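Local coordinates for disulfide bond protein A (Staphylococcus aureus, PDB 3BCI) that probably acts as a thiol:disulfide oxidoreductase of the DsbA subfamily, with a thioredoxin fold and a redox-active disulfide that serves oxidative protein folding, at residues L103-H106 and I107-H111. Residues are numbered along the deposited sequence; the frame is centred on the assembly and turned at random.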
ATOM      1  N   LEU A 103      11.371  -1.936   9.107  1.00 23.66           N
ATOM      2  CA  LEU A 103      11.191  -1.703   7.678  1.00 30.48           C
ATOM      3  C   LEU A 103      12.403  -2.191   6.877  1.00 28.43           C
ATOM      4  O   LEU A 103      12.245  -2.835   5.840  1.00 25.90           O
ATOM      5  CB  LEU A 103      10.916  -0.217   7.420  1.00 24.32           C
ATOM      6  CG  LEU A 103       9.537   0.212   7.949  1.00 26.86           C
ATOM      7  CD1 LEU A 103       9.429   1.724   7.964  1.00 26.16           C
ATOM      8  CD2 LEU A 103       8.443  -0.401   7.082  1.00 22.94           C
ATOM      9  N   ASP A 104      13.613  -1.906   7.352  1.00 24.22           N
ATOM     10  CA  ASP A 104      14.799  -2.369   6.635  1.00 28.30           C
ATOM     11  C   ASP A 104      14.765  -3.896   6.590  1.00 29.62           C
ATOM     12  O   ASP A 104      15.079  -4.509   5.568  1.00 25.91           O
ATOM     13  CB  ASP A 104      16.085  -1.890   7.325  1.00 29.51           C
ATOM     14  CG  ASP A 104      16.320  -0.397   7.150  1.00 32.85           C
ATOM     15  OD1 ASP A 104      15.548   0.251   6.415  1.00 31.32           O
ATOM     16  OD2 ASP A 104      17.284   0.128   7.744  1.00 31.71           O
ATOM     17  N   LYS A 105      14.366  -4.504   7.700  1.00 28.24           N
ATOM     18  CA  LYS A 105      14.276  -5.957   7.778  1.00 36.25           C
ATOM     19  C   LYS A 105      13.303  -6.476   6.722  1.00 28.08           C
ATOM     20  O   LYS A 105      13.563  -7.473   6.050  1.00 30.10           O
ATOM     21  CB  LYS A 105      13.806  -6.376   9.173  1.00 40.77           C
ATOM     22  CG  LYS A 105      13.591  -7.873   9.346  1.00 48.46           C
ATOM     23  CD  LYS A 105      13.320  -8.231  10.806  0.50 59.17           C
ATOM     24  CE  LYS A 105      11.993  -7.672  11.302  0.50 66.20           C
ATOM     25  NZ  LYS A 105      10.837  -8.379  10.696  0.50 68.01           N
ATOM     26  N   HIS A 106      12.175  -5.797   6.570  1.00 28.20           N
ATOM     27  CA  HIS A 106      11.192  -6.223   5.582  1.00 24.40           C
ATOM     28  C   HIS A 106      11.683  -6.017   4.153  1.00 25.11           C
ATOM     29  O   HIS A 106      11.421  -6.837   3.270  1.00 27.31           O
ATOM     30  CB  HIS A 106       9.871  -5.496   5.825  1.00 27.62           C
ATOM     31  CG  HIS A 106       9.037  -6.131   6.893  1.00 32.08           C
ATOM     32  ND1 HIS A 106       7.772  -6.620   6.655  1.00 31.83           N
ATOM     33  CD2 HIS A 106       9.314  -6.411   8.189  1.00 34.57           C
ATOM     34  CE1 HIS A 106       7.302  -7.176   7.759  1.00 36.48           C
ATOM     35  NE2 HIS A 106       8.217  -7.062   8.703  1.00 36.97           N
ATOM     36  N   ILE A 107      12.415  -4.934   3.920  1.00 26.47           N
ATOM     37  CA  ILE A 107      12.944  -4.678   2.588  1.00 26.69           C
ATOM     38  C   ILE A 107      13.940  -5.783   2.223  1.00 31.56           C
ATOM     39  O   ILE A 107      13.940  -6.290   1.101  1.00 23.80           O
ATOM     40  CB  ILE A 107      13.638  -3.295   2.522  1.00 28.35           C
ATOM     41  CG1 ILE A 107      12.591  -2.191   2.725  1.00 26.70           C
ATOM     42  CG2 ILE A 107      14.344  -3.120   1.174  1.00 28.02           C
ATOM     43  CD1 ILE A 107      13.173  -0.802   2.936  1.00 24.09           C
ATOM     44  N   LYS A 108      14.779  -6.170   3.177  1.00 27.92           N
ATOM     45  CA  LYS A 108      15.762  -7.218   2.920  1.00 31.31           C
ATOM     46  C   LYS A 108      15.091  -8.577   2.713  1.00 32.42           C
ATOM     47  O   LYS A 108      15.635  -9.446   2.031  1.00 32.81           O
ATOM     48  CB  LYS A 108      16.774  -7.290   4.071  1.00 31.62           C
ATOM     49  CG  LYS A 108      17.637  -6.037   4.193  1.00 31.72           C
ATOM     50  CD  LYS A 108      18.648  -6.147   5.322  1.00 34.60           C
ATOM     51  CE  LYS A 108      19.521  -4.905   5.394  1.00 36.20           C
ATOM     52  NZ  LYS A 108      20.484  -4.981   6.527  1.00 35.43           N
ATOM     53  N   GLN A 109      13.909  -8.759   3.295  1.00 32.37           N
ATOM     54  CA  GLN A 109      13.173 -10.016   3.142  1.00 33.36           C
ATOM     55  C   GLN A 109      12.696 -10.211   1.708  1.00 32.83           C
ATOM     56  O   GLN A 109      12.274 -11.305   1.335  1.00 37.72           O
ATOM     57  CB  GLN A 109      11.958 -10.060   4.075  1.00 32.28           C
ATOM     58  CG  GLN A 109      12.286 -10.319   5.531  1.00 48.42           C
ATOM     59  CD  GLN A 109      11.067 -10.210   6.431  1.00 44.14           C
ATOM     60  OE1 GLN A 109      11.170 -10.353   7.648  1.00 56.26           O
ATOM     61  NE2 GLN A 109       9.906  -9.953   5.837  1.00 55.04           N
ATOM     62  N   LEU A 110      12.741  -9.149   0.908  1.00 28.68           N
ATOM     63  CA  LEU A 110      12.315  -9.247  -0.488  1.00 31.31           C
ATOM     64  C   LEU A 110      13.392  -9.940  -1.328  1.00 32.98           C
ATOM     65  O   LEU A 110      13.122 -10.443  -2.421  1.00 34.37           O
ATOM     66  CB  LEU A 110      12.032  -7.855  -1.054  1.00 35.59           C
ATOM     67  CG  LEU A 110      10.910  -7.060  -0.378  1.00 32.98           C
ATOM     68  CD1 LEU A 110      10.776  -5.697  -1.039  1.00 28.34           C
ATOM     69  CD2 LEU A 110       9.603  -7.831  -0.475  1.00 32.45           C
ATOM     70  N   HIS A 111      14.617  -9.950  -0.813  1.00 35.23           N
ATOM     71  CA  HIS A 111      15.742 -10.587  -1.491  1.00 37.21           C
ATOM     72  C   HIS A 111      16.014 -10.054  -2.884  1.00 36.64           C
ATOM     73  O   HIS A 111      16.162 -10.819  -3.839  1.00 39.41           O
ATOM     74  CB  HIS A 111      15.522 -12.099  -1.548  1.00 43.10           C
ATOM     75  CG  HIS A 111      15.395 -12.730  -0.199  1.00 53.80           C
ATOM     76  ND1 HIS A 111      16.287 -12.476   0.822  1.00 57.32           N
ATOM     77  CD2 HIS A 111      14.472 -13.580   0.309  1.00 54.11           C
ATOM     78  CE1 HIS A 111      15.917 -13.141   1.901  1.00 59.43           C
ATOM     79  NE2 HIS A 111      14.818 -13.818   1.618  1.00 58.97           N
TER
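Gln109 comes four residues after Lys105 and three after His106 and runs alongside both, and all three side chains point the same way. Its amide end lies over the His106 imidazole: Gln109 NE2 sits 4.0 Å above the His106 ring plane, over the ring centre. Ring and amide planes are 34° apart, so the amide is not parallel to the ring. Gln109 CG is anti to its carbonyl carbon (chi1 -76°) and the chain beyond is extended, which carries the amide back along the helix. On the way, Gln109 CG passes 3.2 Å from Lys105 O. The Lys105 chain bends at chi3 and chi4, bringing Lys105 NZ to 3.6 Å from Gln109 OE1. Gln109 NE2 has a weak hydrogen bond to Gln85 OE1 in helix 79-88, whose Phe82 and Leu86 touch His106.

Ile107 CG1 rests 3.2 Å from Leu103 O. Lys108 CG packs 3.3 Å from Asp104 O. The Asp104 carboxylate turns to helix 114-125, with a salt bridge to Lys125 and a hydrogen bond to Tyr124.

Ile107 N bonds Leu103 O at 2.8 Å and Lys108 N bonds Asp104 O at 2.9 Å. Gln109 N divides between Lys105 O and His106 O, both bonds weak. Lys108 to His111 form a type I turn, and His111 leaves helical angles with positive phi. Asp104 thus gives the firm polar link to helix 114-125, while Gln109 adds a weak one to helix 79-88.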